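Catalase (Exiguobacterium oxidotolerans, PDB 2J2M) probably breaks hydrogen peroxide down to water and molecular oxygen at a buried haem iron, working as a tetramer of identical subunits. Local coordinates at residues H102-L107 / E233-D238; I186-R191 / H224-D229; E121-F126 / N357-Q362; G64-K69 / A78-E83; L458-F463 / L478-K483. All blocks are in the same frame, centred on the assembly; numbering follows the deposited sequence.

In the fold
From the N terminus, interaction 4 comes first, closing a short turn between strand 59-68 and the 3-10 turn that precedes strand 87-95. Interaction 1 opens next at 102-107, and interaction 3 opens at 121-126 before interaction 1 has closed on helix 228-237, so the two cross along the chain. Interaction 2 starts and finishes within both of these loops and touches interaction 1, where Tyr190 OH meets Glu105 OE2. Interaction 3 closes at 357-362, tying strand 122-129 to the long loop after helix 330-346, and packs on interaction 4 through Trp124 and Phe80. Interaction 5 follows in series, fastening the C-terminal tail to helix 453-466.

Interaction 1: residues H102-L107 / E233-D238; sequences HSPETL and EVQGKD
The carbonyl O of Asp238 accepts a hydrogen bond from a water 2.7 Å away, and the same water takes a weak bond from Glu105 N at 3.2 Å, joining the loop to the residue that follows helix 228-237. Direct contact is made beside this bridge by Thr106. Its OG1 stands in the crowded position between the backbone N and the carbonyl carbon (chi1 46°), which lays the hydroxyl along the aliphatic part of Gln235, 3.2 Å from Gln235 CB. The methyl CG2 of Thr106 meets Val234 CG1 at 3.7 Å. Gln235 CG is anti to its backbone N (chi1 -172°), and the extended chain carries the amide in between Pro104, Thr106 and Leu107. Pro104 CB lies 4.1 Å from Gln235 CG. The amide tip modelled as Gln235 NE2 lies 2.7 Å from Thr106 OG1, but the amide may be turned over, and the nature of this approach stays open. Asp238 N bonds back to Val234 O at 2.8 Å. Subunits meet close by: Gln235 packs on Gly236 of a neighbouring subunit and Leu107 on Phe239 of that subunit, so the contact lies at a subunit interface of the catalase tetramer. Glu105 OE2 receives Ser243 OG and Tyr190 OH, while the Asp238 carboxylate is held by Asn240 N and Asn244 ND2. Glu105 OE1 and Asp238 OD1 are 6.2 Å apart; the like charges may raise each other's proton affinity somewhat, an effect their separate hydrogen-bond donors would offset. The one clear polar link between the segments runs through the water.

Interaction 2: residues I186-R191 / H224-D229; sequences IPASYR and HNLSAD
Two backbone hydrogen bonds bracket Pro187 and Asn225, whose CA atoms are 4.2 Å apart. Leu226 N gives to Ile186 O at 2.8 Å, almost in line with the carbonyl bond (C=O...N angle 172°). Ala188 N gives to His224 O, also at 2.8 Å, but with a more bent C=O...N angle of 142° and the donor tilted out of the carbonyl plane. Pro187 and Asn225 are thus the non-hydrogen-bonded pair of a single antiparallel bridge, a position that suits a proline, which has no N-H to offer. A CA-H...O contact from Asn225 CA to Ile186 O, 3.5 Å, supplements the bonds. The apolar part is made by Leu226, whose CG is anti to its carbonyl carbon (chi1 -55°), so that the isobutyl group spreads over the first segment: CD2 meets Ala188 CB at 3.7 Å, and CD1 meets Ile186 CG2 at 4.1 Å, the Ile186 and Leu226 side chains being roughly perpendicular. Polar groups farther along turn elsewhere, Ser189 OG to Asp245 and Arg191 to Asp245 and Asp254. The bridge links the loop between helix 174-180 and strand 195-196 to the connection running from strand 210-219 into helix 228-237, which opens with Ser227 as N-cap and Glu230 bonded back to Ser227 N.

Interaction 3: residues E121-F126 / N357-Q362; sequences EGNWDF and NCPFAQ
Asn123 has CG anti to its carbonyl carbon (chi1 -67°) and its amide turned so that OD1 eclipses CA (chi2 -1°), which directs the flat group across Pro359. OD1 comes within 3.2 Å of Pro359 CA and also accepts a hydrogen bond from a water at 2.8 Å. That water in turn accepts from Phe360 N, again at 2.8 Å, so a single solvent molecule joins the strand's side chain to the loop backbone. On the other arm of the amide, ND2 lies 3.1 Å from Asn357 O, a carbonyl already bonded by Gln352 NE2. Beside this, Ala361 CB sits 3.9 Å from Gly122 N. Gly122 has a positive phi (110°), at which a CB would run into the carbonyl O of Glu121. Asn357 holds its own place through bonds of OD1 to Gly314 N and of ND2 to Ser312 O and Tyr351 O. Gln12 of another subunit, not the one that adjoins 102-107 and 233-238, packs on Asn123 and Pro359, and its Gly13 on Ala361. A strand of the catalase beta-barrel, the long wrapping loop that follows helix 330-346, and the N-terminal arm of another subunit meet here, consistent with the interlocked arm exchange of catalase tetramers.

Interaction 4: residues G64-K69 / A78-E83; sequences GVFKVK and AAFLQE
Phe66 approaches the ring of Phe80 at its edge, near the ring plane, with Phe66 CD2 4.2 Å from Phe80 CE2. One face of the Phe80 ring is taken by its own neighbour Leu81, whose CG stands 4.2 Å above the plane toward the rim. Leu81 also reaches across, its CD1 meeting Val68 CG1 at 4.1 Å and lying obliquely near the Phe66 ring. Val68 presents both methyls to the second segment. CG1 nearly eclipses the backbone N (chi1 2°), a doubtful conformation, and is modelled a tight 3.2 Å from Phe80 O, a distance that shares this doubt; CG2 lies 3.4 Å from Glu83 O. No hydrogen bond joins the segments; Phe80 O bonds Thr86 OG1. The 3-10 turn 79-81 is held from within: Ala78 O accepts from Leu81 N at 3.0 Å and from Gln82 NE2 at 2.7 Å, the two donors arriving from opposite faces of the carbonyl plane. Phe66 also packs on Val88 and Val294 and meets Phe117 edge-to-face. The turn, part of the link between strands 59-68 and 87-95, thus packs apolar side chains on the end of strand 59-68; both strands are antiparallel neighbours in the catalase beta-barrel.

Interaction 5: residues L458-F463 / L478-K483; sequences LAICNF and LNVDIK
Ile460, on helix 453-466 of the C-terminal helical domain of catalases, faces the three alternate residues Leu478, Val480 and Ile482 of the tail that leaves helix 468-477. Its CG1 is anti to the carbonyl carbon (chi1 -59°) and its CG2 anti to the backbone N, so the two branches spread along the tail. The CG1 arm runs on to CD1, which lies 3.9 Å from Val480 CB and 3.9 Å from Leu478 CD2; the Ile460 and Leu478 side chains lie alongside each other, running antiparallel. Leu478 itself is off the usual staggered positions (chi1 -110°), and its conformation is best read with caution. The CG2 branch of Ile460 meets Ile482 CG2 at 3.7 Å. Ile482 keeps CG1 between the backbone N and the carbonyl carbon (chi1 49°), which leaves CG2 as its branch nearest the helix. Asn479 and Asp481 start outward from the helix, giving the tail one apolar and one polar side. Leu478 also packs on Val444 and Leu447 of helix 433-447, and Phe463 of helix 453-466 packs on Trp164, joining the helical domain to helix 160-169. Cys461, one residue on from Ile460, adds a looser touch: its SG lies 4.1 Å from Ile482 CG2.

Interaction 1: residues H102-L107 / E233-D238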
# COMPACT_ATOMS: atom_id res chain seq x y z
N HIS A 102 18.59 -8.68 -9.86
CA HIS A 102 19.08 -9.86 -10.61
C HIS A 102 19.60 -9.58 -12.02
O HIS A 102 19.86 -10.48 -12.81
CB HIS A 102 18.06 -11.00 -10.60
CG HIS A 102 17.77 -11.55 -9.24
ND1 HIS A 102 16.82 -12.52 -9.03
CD2 HIS A 102 18.30 -11.28 -8.02
CE1 HIS A 102 16.77 -12.82 -7.74
NE2 HIS A 102 17.66 -12.08 -7.10
N SER A 103 19.75 -8.31 -12.34
CA SER A 103 20.43 -7.85 -13.52
C SER A 103 21.94 -8.15 -13.42
O SER A 103 22.52 -8.11 -12.32
CB SER A 103 20.23 -6.35 -13.63
OG SER A 103 20.47 -5.97 -14.98
N PRO A 104 22.60 -8.44 -14.56
CA PRO A 104 24.02 -8.77 -14.41
C PRO A 104 24.81 -7.61 -13.80
O PRO A 104 24.45 -6.44 -13.98
CB PRO A 104 24.45 -9.06 -15.84
CG PRO A 104 23.18 -9.50 -16.51
CD PRO A 104 22.17 -8.55 -15.96
N GLU A 105 25.86 -7.95 -13.05
CA GLU A 105 26.74 -6.92 -12.50
C GLU A 105 27.88 -6.55 -13.48
O GLU A 105 28.84 -5.85 -13.10
CB GLU A 105 27.24 -7.33 -11.10
CG GLU A 105 26.10 -7.30 -10.06
CD GLU A 105 26.47 -7.84 -8.68
OE1 GLU A 105 27.29 -8.78 -8.60
OE2 GLU A 105 25.93 -7.32 -7.67
N THR A 106 27.76 -6.99 -14.73
CA THR A 106 28.80 -6.76 -15.73
C THR A 106 28.40 -5.69 -16.72
O THR A 106 29.09 -5.48 -17.71
CB THR A 106 29.09 -8.04 -16.55
OG1 THR A 106 27.85 -8.62 -16.95
CG2 THR A 106 29.85 -9.05 -15.75
N LEU A 107 27.28 -5.01 -16.48
CA LEU A 107 26.84 -3.94 -17.38
C LEU A 107 27.55 -2.62 -17.09
O LEU A 107 27.93 -2.35 -15.94
CB LEU A 107 25.31 -3.74 -17.31
CG LEU A 107 24.47 -5.01 -17.46
CD1 LEU A 107 23.04 -4.66 -17.63
CD2 LEU A 107 24.94 -5.89 -18.62
N GLU A 233 32.77 -12.00 -21.13
CA GLU A 233 33.29 -13.28 -20.66
C GLU A 233 32.73 -13.55 -19.28
O GLU A 233 32.17 -14.62 -19.05
CB GLU A 233 34.83 -13.31 -20.68
CG GLU A 233 35.47 -14.50 -19.92
CD GLU A 233 36.97 -14.75 -20.27
OE1 GLU A 233 37.45 -15.90 -20.01
OE2 GLU A 233 37.66 -13.83 -20.79
N VAL A 234 32.85 -12.58 -18.38
CA VAL A 234 32.35 -12.74 -17.02
C VAL A 234 30.83 -12.96 -16.97
O VAL A 234 30.35 -13.85 -16.26
CB VAL A 234 32.78 -11.57 -16.07
CG1 VAL A 234 32.15 -11.75 -14.70
CG2 VAL A 234 34.30 -11.51 -15.95
N GLN A 235 30.10 -12.16 -17.75
CA GLN A 235 28.63 -12.21 -17.78
C GLN A 235 28.11 -13.62 -18.07
O GLN A 235 27.15 -14.07 -17.44
CB GLN A 235 28.08 -11.21 -18.80
CG GLN A 235 26.56 -11.05 -18.77
CD GLN A 235 26.06 -9.89 -19.62
OE1 GLN A 235 25.27 -10.09 -20.53
NE2 GLN A 235 26.53 -8.70 -19.33
N GLY A 236 28.77 -14.31 -19.00
CA GLY A 236 28.36 -15.65 -19.42
C GLY A 236 28.49 -16.68 -18.32
O GLY A 236 27.70 -17.63 -18.25
N LYS A 237 29.48 -16.49 -17.46
CA LYS A 237 29.73 -17.40 -16.35
C LYS A 237 29.02 -17.02 -15.05
O LYS A 237 28.58 -17.89 -14.31
CB LYS A 237 31.23 -17.51 -16.09
CG LYS A 237 31.91 -18.72 -16.74
CD LYS A 237 32.82 -18.29 -17.91
CE LYS A 237 33.47 -19.52 -18.58
NZ LYS A 237 32.44 -20.60 -18.91
N ASP A 238 28.92 -15.72 -14.76
CA ASP A 238 28.42 -15.23 -13.47
C ASP A 238 27.69 -13.88 -13.61
O ASP A 238 28.34 -12.87 -13.81
CB ASP A 238 29.63 -15.09 -12.52
CG ASP A 238 29.23 -14.88 -11.06
OD1 ASP A 238 28.05 -14.55 -10.76
OD2 ASP A 238 30.14 -15.03 -10.20
O HOH W 1 27.96 -10.32 -13.09

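Interaction 2: residues I186-R191 / H224-D229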
# COMPACT_ATOMS: atom_id res chain seq x y z
N ILE A 186 32.78 -0.17 -16.31
CA ILE A 186 32.54 -1.50 -15.76
C ILE A 186 33.61 -1.89 -14.72
O ILE A 186 34.60 -2.53 -15.07
CB ILE A 186 32.46 -2.61 -16.85
CG1 ILE A 186 31.56 -2.18 -18.02
CG2 ILE A 186 32.00 -3.96 -16.22
CD1 ILE A 186 31.79 -2.96 -19.28
N PRO A 187 33.45 -1.46 -13.45
CA PRO A 187 34.36 -1.96 -12.42
C PRO A 187 34.39 -3.49 -12.34
O PRO A 187 33.39 -4.14 -12.63
CB PRO A 187 33.77 -1.37 -11.12
CG PRO A 187 33.11 -0.12 -11.57
CD PRO A 187 32.49 -0.48 -12.91
N ALA A 188 35.54 -4.05 -11.95
CA ALA A 188 35.70 -5.50 -11.83
C ALA A 188 34.98 -6.03 -10.59
O ALA A 188 34.54 -7.20 -10.55
CB ALA A 188 37.21 -5.88 -11.79
N SER A 189 34.91 -5.19 -9.57
CA SER A 189 33.95 -5.38 -8.50
C SER A 189 33.78 -4.14 -7.62
O SER A 189 34.50 -3.13 -7.74
CB SER A 189 34.28 -6.61 -7.65
OG SER A 189 35.55 -6.48 -7.09
N TYR A 190 32.79 -4.27 -6.74
CA TYR A 190 32.48 -3.28 -5.74
C TYR A 190 33.68 -2.88 -4.87
O TYR A 190 33.81 -1.71 -4.50
CB TYR A 190 31.31 -3.78 -4.89
CG TYR A 190 30.03 -3.98 -5.70
CD1 TYR A 190 29.67 -3.09 -6.69
CD2 TYR A 190 29.17 -5.05 -5.44
CE1 TYR A 190 28.49 -3.26 -7.43
CE2 TYR A 190 27.99 -5.23 -6.17
CZ TYR A 190 27.66 -4.33 -7.16
OH TYR A 190 26.51 -4.48 -7.87
N ARG A 191 34.55 -3.84 -4.56
CA ARG A 191 35.69 -3.60 -3.68
C ARG A 191 36.87 -2.99 -4.44
O ARG A 191 37.84 -2.49 -3.84
CB ARG A 191 36.09 -4.87 -2.91
CG ARG A 191 36.65 -5.98 -3.77
CD ARG A 191 36.47 -7.35 -3.11
NE ARG A 191 37.68 -7.72 -2.41
CZ ARG A 191 38.62 -8.53 -2.88
NH1 ARG A 191 38.48 -9.14 -4.05
NH2 ARG A 191 39.69 -8.78 -2.13
N HIS A 224 40.05 -1.30 -10.26
CA HIS A 224 40.24 -2.28 -11.32
C HIS A 224 38.98 -2.42 -12.18
O HIS A 224 37.88 -2.61 -11.66
CB HIS A 224 40.69 -3.63 -10.74
CG HIS A 224 42.01 -3.57 -10.04
ND1 HIS A 224 43.22 -3.69 -10.70
CD2 HIS A 224 42.32 -3.41 -8.73
CE1 HIS A 224 44.21 -3.60 -9.83
NE2 HIS A 224 43.69 -3.44 -8.62
N ASN A 225 39.13 -2.32 -13.49
CA ASN A 225 38.01 -2.30 -14.41
C ASN A 225 38.02 -3.49 -15.36
O ASN A 225 39.02 -4.21 -15.45
CB ASN A 225 38.04 -1.01 -15.24
CG ASN A 225 38.17 0.25 -14.37
OD1 ASN A 225 39.08 1.07 -14.59
ND2 ASN A 225 37.27 0.41 -13.39
N LEU A 226 36.92 -3.68 -16.08
CA LEU A 226 36.85 -4.70 -17.12
C LEU A 226 36.69 -4.02 -18.47
O LEU A 226 35.96 -3.03 -18.58
CB LEU A 226 35.67 -5.65 -16.88
CG LEU A 226 35.62 -6.35 -15.51
CD1 LEU A 226 34.35 -7.18 -15.33
CD2 LEU A 226 36.90 -7.19 -15.27
N SER A 227 37.38 -4.53 -19.49
CA SER A 227 37.13 -4.11 -20.87
C SER A 227 35.78 -4.71 -21.29
O SER A 227 35.26 -5.58 -20.59
CB SER A 227 38.21 -4.67 -21.79
OG SER A 227 37.94 -6.05 -22.01
N ALA A 228 35.21 -4.26 -22.40
CA ALA A 228 33.94 -4.83 -22.90
C ALA A 228 33.97 -6.36 -23.07
O ALA A 228 33.01 -7.04 -22.70
CB ALA A 228 33.46 -4.13 -24.19
N ASP A 229 35.06 -6.90 -23.62
CA ASP A 229 35.17 -8.34 -23.86
C ASP A 229 35.35 -9.14 -22.59
O ASP A 229 34.89 -10.28 -22.52
CB ASP A 229 36.34 -8.66 -24.80
CG ASP A 229 36.14 -8.12 -26.21
OD1 ASP A 229 37.15 -8.07 -26.94
OD2 ASP A 229 34.99 -7.76 -26.58

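Interaction 3: residues E121-F126 / N357-Q362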
# COMPACT_ATOMS: atom_id res chain seq x y z
N GLU A 121 25.27 11.84 17.16
CA GLU A 121 24.31 12.94 16.88
C GLU A 121 23.39 12.67 15.69
O GLU A 121 22.99 13.61 14.99
CB GLU A 121 25.05 14.29 16.69
CG GLU A 121 25.72 14.81 17.98
CD GLU A 121 26.20 16.26 17.88
OE1 GLU A 121 26.34 16.82 16.75
OE2 GLU A 121 26.45 16.83 18.96
N GLY A 122 23.06 11.40 15.45
CA GLY A 122 22.21 11.03 14.30
C GLY A 122 22.88 10.27 13.15
O GLY A 122 24.11 10.06 13.13
N ASN A 123 22.05 9.84 12.20
CA ASN A 123 22.57 9.21 10.98
C ASN A 123 23.01 10.25 9.94
O ASN A 123 22.29 11.25 9.71
CB ASN A 123 21.56 8.22 10.36
CG ASN A 123 21.32 6.98 11.23
OD1 ASN A 123 21.92 6.82 12.31
ND2 ASN A 123 20.40 6.10 10.78
N TRP A 124 24.17 10.00 9.34
CA TRP A 124 24.62 10.69 8.16
C TRP A 124 24.71 9.71 7.01
O TRP A 124 25.42 8.69 7.09
CB TRP A 124 26.01 11.29 8.37
CG TRP A 124 26.65 11.80 7.08
CD1 TRP A 124 26.05 12.51 6.08
CD2 TRP A 124 28.01 11.65 6.69
NE1 TRP A 124 26.94 12.79 5.08
CE2 TRP A 124 28.16 12.29 5.43
CE3 TRP A 124 29.13 11.06 7.29
CZ2 TRP A 124 29.37 12.32 4.76
CZ3 TRP A 124 30.34 11.10 6.61
CH2 TRP A 124 30.45 11.73 5.36
N ASP A 125 24.03 10.01 5.91
CA ASP A 125 24.19 9.15 4.75
C ASP A 125 25.13 9.78 3.74
O ASP A 125 24.89 10.91 3.32
CB ASP A 125 22.83 8.88 4.08
CG ASP A 125 21.89 8.07 4.96
OD1 ASP A 125 20.67 8.27 4.80
OD2 ASP A 125 22.36 7.25 5.78
N PHE A 126 26.21 9.07 3.41
CA PHE A 126 26.96 9.33 2.19
C PHE A 126 26.32 8.53 1.04
O PHE A 126 26.17 7.32 1.12
CB PHE A 126 28.47 8.98 2.31
CG PHE A 126 29.24 9.14 1.01
CD1 PHE A 126 29.27 8.10 0.06
CD2 PHE A 126 29.91 10.32 0.71
CE1 PHE A 126 29.98 8.24 -1.16
CE2 PHE A 126 30.63 10.48 -0.50
CZ PHE A 126 30.66 9.44 -1.44
N ASN A 357 17.61 0.87 9.61
CA ASN A 357 17.54 2.33 9.42
C ASN A 357 17.60 3.13 10.72
O ASN A 357 17.89 4.35 10.71
CB ASN A 357 16.30 2.71 8.62
CG ASN A 357 16.36 2.20 7.20
OD1 ASN A 357 17.37 2.39 6.49
ND2 ASN A 357 15.27 1.54 6.76
N CYS A 358 17.34 2.45 11.84
CA CYS A 358 17.28 3.07 13.16
C CYS A 358 18.62 3.76 13.52
O CYS A 358 19.70 3.16 13.35
CB CYS A 358 16.91 2.01 14.20
SG CYS A 358 16.12 2.70 15.69
N PRO A 359 18.56 5.01 14.01
CA PRO A 359 19.79 5.70 14.45
C PRO A 359 20.40 5.00 15.67
O PRO A 359 19.73 4.19 16.31
CB PRO A 359 19.31 7.09 14.85
CG PRO A 359 17.91 7.22 14.34
CD PRO A 359 17.35 5.83 14.23
N PHE A 360 21.67 5.28 15.96
CA PHE A 360 22.28 4.84 17.20
C PHE A 360 21.81 5.78 18.31
O PHE A 360 21.63 5.34 19.46
CB PHE A 360 23.80 4.87 17.10
CG PHE A 360 24.50 4.84 18.44
CD1 PHE A 360 24.86 3.62 19.02
CD2 PHE A 360 24.79 6.03 19.11
CE1 PHE A 360 25.51 3.59 20.26
CE2 PHE A 360 25.42 6.02 20.35
CZ PHE A 360 25.79 4.79 20.93
N ALA A 361 21.65 7.05 17.96
CA ALA A 361 21.11 8.07 18.86
C ALA A 361 19.62 7.82 19.10
O ALA A 361 18.90 7.47 18.16
CB ALA A 361 21.31 9.43 18.26
N GLN A 362 19.16 8.01 20.33
CA GLN A 362 17.74 7.86 20.65
C GLN A 362 16.90 8.86 19.85
O GLN A 362 17.34 10.00 19.58
CB GLN A 362 17.50 7.94 22.17
CG GLN A 362 16.00 7.73 22.69
CD GLN A 362 15.23 6.50 22.13
OE1 GLN A 362 15.48 6.03 21.01
NE2 GLN A 362 14.25 6.00 22.91
O HOH W 2 22.57 7.66 14.86

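Interaction 4: residues G64-K69 / A78-E83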
# COMPACT_ATOMS: atom_id res chain seq x y z
N GLY A 64 30.30 -2.54 8.57
CA GLY A 64 31.66 -2.30 9.01
C GLY A 64 31.76 -1.13 9.98
O GLY A 64 30.80 -0.78 10.69
N VAL A 65 32.93 -0.51 9.97
CA VAL A 65 33.25 0.52 10.93
C VAL A 65 33.97 1.63 10.16
O VAL A 65 34.71 1.35 9.23
CB VAL A 65 34.09 -0.08 12.14
CG1 VAL A 65 35.42 -0.65 11.66
CG2 VAL A 65 34.31 0.92 13.25
N PHE A 66 33.72 2.89 10.52
CA PHE A 66 34.54 3.98 10.02
C PHE A 66 35.44 4.51 11.13
O PHE A 66 34.98 4.70 12.26
CB PHE A 66 33.71 5.09 9.39
CG PHE A 66 34.56 6.24 8.89
CD1 PHE A 66 35.13 6.21 7.62
CD2 PHE A 66 34.83 7.33 9.71
CE1 PHE A 66 35.93 7.25 7.18
CE2 PHE A 66 35.65 8.37 9.26
CZ PHE A 66 36.18 8.34 8.01
N LYS A 67 36.71 4.74 10.81
CA LYS A 67 37.69 5.18 11.81
C LYS A 67 38.36 6.49 11.41
O LYS A 67 39.05 6.57 10.39
CB LYS A 67 38.72 4.08 12.10
CG LYS A 67 39.97 4.54 12.88
CD LYS A 67 39.71 4.59 14.37
CE LYS A 67 40.93 4.07 15.15
NZ LYS A 67 40.55 3.95 16.59
N VAL A 68 38.12 7.52 12.22
CA VAL A 68 38.70 8.82 11.93
C VAL A 68 40.18 8.89 12.30
O VAL A 68 40.59 8.50 13.41
CB VAL A 68 37.79 10.07 12.32
CG1 VAL A 68 36.46 9.69 13.00
CG2 VAL A 68 38.59 11.21 13.04
N LYS A 69 40.97 9.32 11.31
CA LYS A 69 42.40 9.44 11.46
C LYS A 69 42.80 10.89 11.79
O LYS A 69 43.60 11.11 12.69
CB LYS A 69 43.12 8.90 10.21
CG LYS A 69 44.66 8.86 10.32
CD LYS A 69 45.21 7.56 9.75
CE LYS A 69 46.34 7.78 8.75
NZ LYS A 69 46.38 6.67 7.72
N ALA A 78 30.90 18.47 13.23
CA ALA A 78 30.31 17.14 13.26
C ALA A 78 30.95 16.37 14.40
O ALA A 78 32.18 16.22 14.42
CB ALA A 78 30.53 16.42 11.95
N ALA A 79 30.11 15.90 15.33
CA ALA A 79 30.56 15.19 16.55
C ALA A 79 31.54 14.05 16.29
O ALA A 79 32.59 13.98 16.95
CB ALA A 79 29.37 14.67 17.34
N PHE A 80 31.22 13.18 15.33
CA PHE A 80 32.08 12.02 15.12
C PHE A 80 33.47 12.37 14.55
O PHE A 80 34.39 11.57 14.65
CB PHE A 80 31.37 10.92 14.31
CG PHE A 80 31.39 11.12 12.81
CD1 PHE A 80 30.43 11.95 12.18
CD2 PHE A 80 32.33 10.46 12.02
CE1 PHE A 80 30.44 12.11 10.79
CE2 PHE A 80 32.34 10.62 10.65
CZ PHE A 80 31.39 11.45 10.03
N LEU A 81 33.60 13.57 14.00
CA LEU A 81 34.84 13.95 13.31
C LEU A 81 35.76 14.84 14.13
O LEU A 81 36.76 15.34 13.61
CB LEU A 81 34.49 14.63 11.99
CG LEU A 81 34.73 14.10 10.56
CD1 LEU A 81 34.98 12.58 10.46
CD2 LEU A 81 33.62 14.59 9.61
N GLN A 82 35.43 15.04 15.41
CA GLN A 82 36.24 15.90 16.31
C GLN A 82 37.61 15.31 16.71
O GLN A 82 38.61 16.05 16.74
CB GLN A 82 35.44 16.31 17.56
CG GLN A 82 34.21 17.18 17.24
CD GLN A 82 34.54 18.27 16.23
OE1 GLN A 82 35.27 19.21 16.55
NE2 GLN A 82 34.01 18.16 15.02
N GLU A 83 37.67 14.01 16.98
CA GLU A 83 38.85 13.41 17.61
C GLU A 83 39.35 12.21 16.81
O GLU A 83 38.58 11.33 16.46
CB GLU A 83 38.52 12.96 19.06
CG GLU A 83 37.92 14.04 19.96
CD GLU A 83 38.95 15.09 20.38
OE1 GLU A 83 40.04 14.69 20.88
OE2 GLU A 83 38.68 16.32 20.22

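Interaction 5: residues L458-F463 / L478-K483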
# COMPACT_ATOMS: atom_id res chain seq x y z
N LEU A 458 25.38 14.83 -33.92
CA LEU A 458 25.37 15.66 -32.73
C LEU A 458 26.31 15.09 -31.66
O LEU A 458 27.00 15.84 -30.99
CB LEU A 458 23.95 15.79 -32.15
CG LEU A 458 23.39 17.17 -31.80
CD1 LEU A 458 22.21 17.04 -30.83
CD2 LEU A 458 24.44 18.17 -31.26
N ALA A 459 26.35 13.76 -31.51
CA ALA A 459 27.25 13.18 -30.52
C ALA A 459 28.70 13.51 -30.86
O ALA A 459 29.43 13.98 -30.01
CB ALA A 459 27.04 11.68 -30.40
N ILE A 460 29.09 13.29 -32.12
CA ILE A 460 30.46 13.55 -32.58
C ILE A 460 30.79 15.02 -32.43
O ILE A 460 31.88 15.37 -31.99
CB ILE A 460 30.71 13.06 -34.05
CG1 ILE A 460 30.45 11.56 -34.18
CG2 ILE A 460 32.16 13.33 -34.48
CD1 ILE A 460 30.24 11.07 -35.65
N CYS A 461 29.84 15.89 -32.78
CA CYS A 461 30.02 17.33 -32.59
C CYS A 461 30.24 17.73 -31.14
O CYS A 461 31.14 18.51 -30.85
CB CYS A 461 28.87 18.13 -33.23
SG CYS A 461 28.95 18.11 -35.05
N ASN A 462 29.43 17.19 -30.22
CA ASN A 462 29.61 17.44 -28.79
C ASN A 462 31.02 17.02 -28.33
O ASN A 462 31.72 17.80 -27.69
CB ASN A 462 28.52 16.76 -27.95
CG ASN A 462 27.14 17.40 -28.14
OD1 ASN A 462 27.02 18.48 -28.69
ND2 ASN A 462 26.11 16.72 -27.67
N PHE A 463 31.43 15.81 -28.66
CA PHE A 463 32.79 15.37 -28.37
C PHE A 463 33.89 16.23 -29.06
O PHE A 463 34.93 16.54 -28.44
CB PHE A 463 32.96 13.89 -28.69
CG PHE A 463 32.27 12.97 -27.70
CD1 PHE A 463 31.20 12.16 -28.10
CD2 PHE A 463 32.66 12.96 -26.36
CE1 PHE A 463 30.54 11.33 -27.17
CE2 PHE A 463 32.02 12.12 -25.41
CZ PHE A 463 30.95 11.31 -25.81
N LEU A 478 33.22 6.24 -37.77
CA LEU A 478 31.74 6.15 -37.80
C LEU A 478 30.90 5.98 -39.09
O LEU A 478 29.73 5.70 -38.96
CB LEU A 478 31.09 7.14 -36.82
CG LEU A 478 30.40 6.62 -35.53
CD1 LEU A 478 30.56 5.12 -35.23
CD2 LEU A 478 30.76 7.48 -34.31
N ASN A 479 31.37 6.22 -40.31
CA ASN A 479 32.25 7.26 -40.76
C ASN A 479 31.26 8.38 -41.13
O ASN A 479 30.45 8.22 -42.04
CB ASN A 479 32.96 6.81 -42.05
CG ASN A 479 33.37 5.33 -42.03
OD1 ASN A 479 32.53 4.42 -41.96
ND2 ASN A 479 34.69 5.09 -42.14
N VAL A 480 31.31 9.48 -40.39
CA VAL A 480 30.38 10.59 -40.58
C VAL A 480 31.20 11.88 -40.68
O VAL A 480 31.90 12.23 -39.72
CB VAL A 480 29.39 10.70 -39.39
CG1 VAL A 480 28.53 11.97 -39.51
CG2 VAL A 480 28.52 9.45 -39.26
N ASP A 481 31.14 12.58 -41.81
CA ASP A 481 31.95 13.81 -41.92
C ASP A 481 31.27 15.00 -41.26
O ASP A 481 30.14 15.36 -41.58
CB ASP A 481 32.45 14.12 -43.35
CG ASP A 481 31.33 14.33 -44.34
OD1 ASP A 481 30.31 13.61 -44.24
OD2 ASP A 481 31.47 15.21 -45.23
N ILE A 482 31.99 15.56 -40.30
CA ILE A 482 31.53 16.69 -39.50
C ILE A 482 32.09 18.00 -40.04
O ILE A 482 31.73 19.07 -39.56
CB ILE A 482 31.98 16.54 -38.02
CG1 ILE A 482 33.48 16.22 -37.96
CG2 ILE A 482 31.15 15.47 -37.32
CD1 ILE A 482 34.10 16.40 -36.60
N LYS A 483 32.97 17.89 -41.04
CA LYS A 483 33.61 19.04 -41.71
C LYS A 483 32.63 20.10 -42.21
O LYS A 483 32.86 21.28 -41.94
CB LYS A 483 34.50 18.57 -42.87
CG LYS A 483 35.99 18.53 -42.57
CD LYS A 483 36.75 17.74 -43.63
CE LYS A 483 36.97 16.29 -43.18
NZ LYS A 483 37.97 15.61 -44.05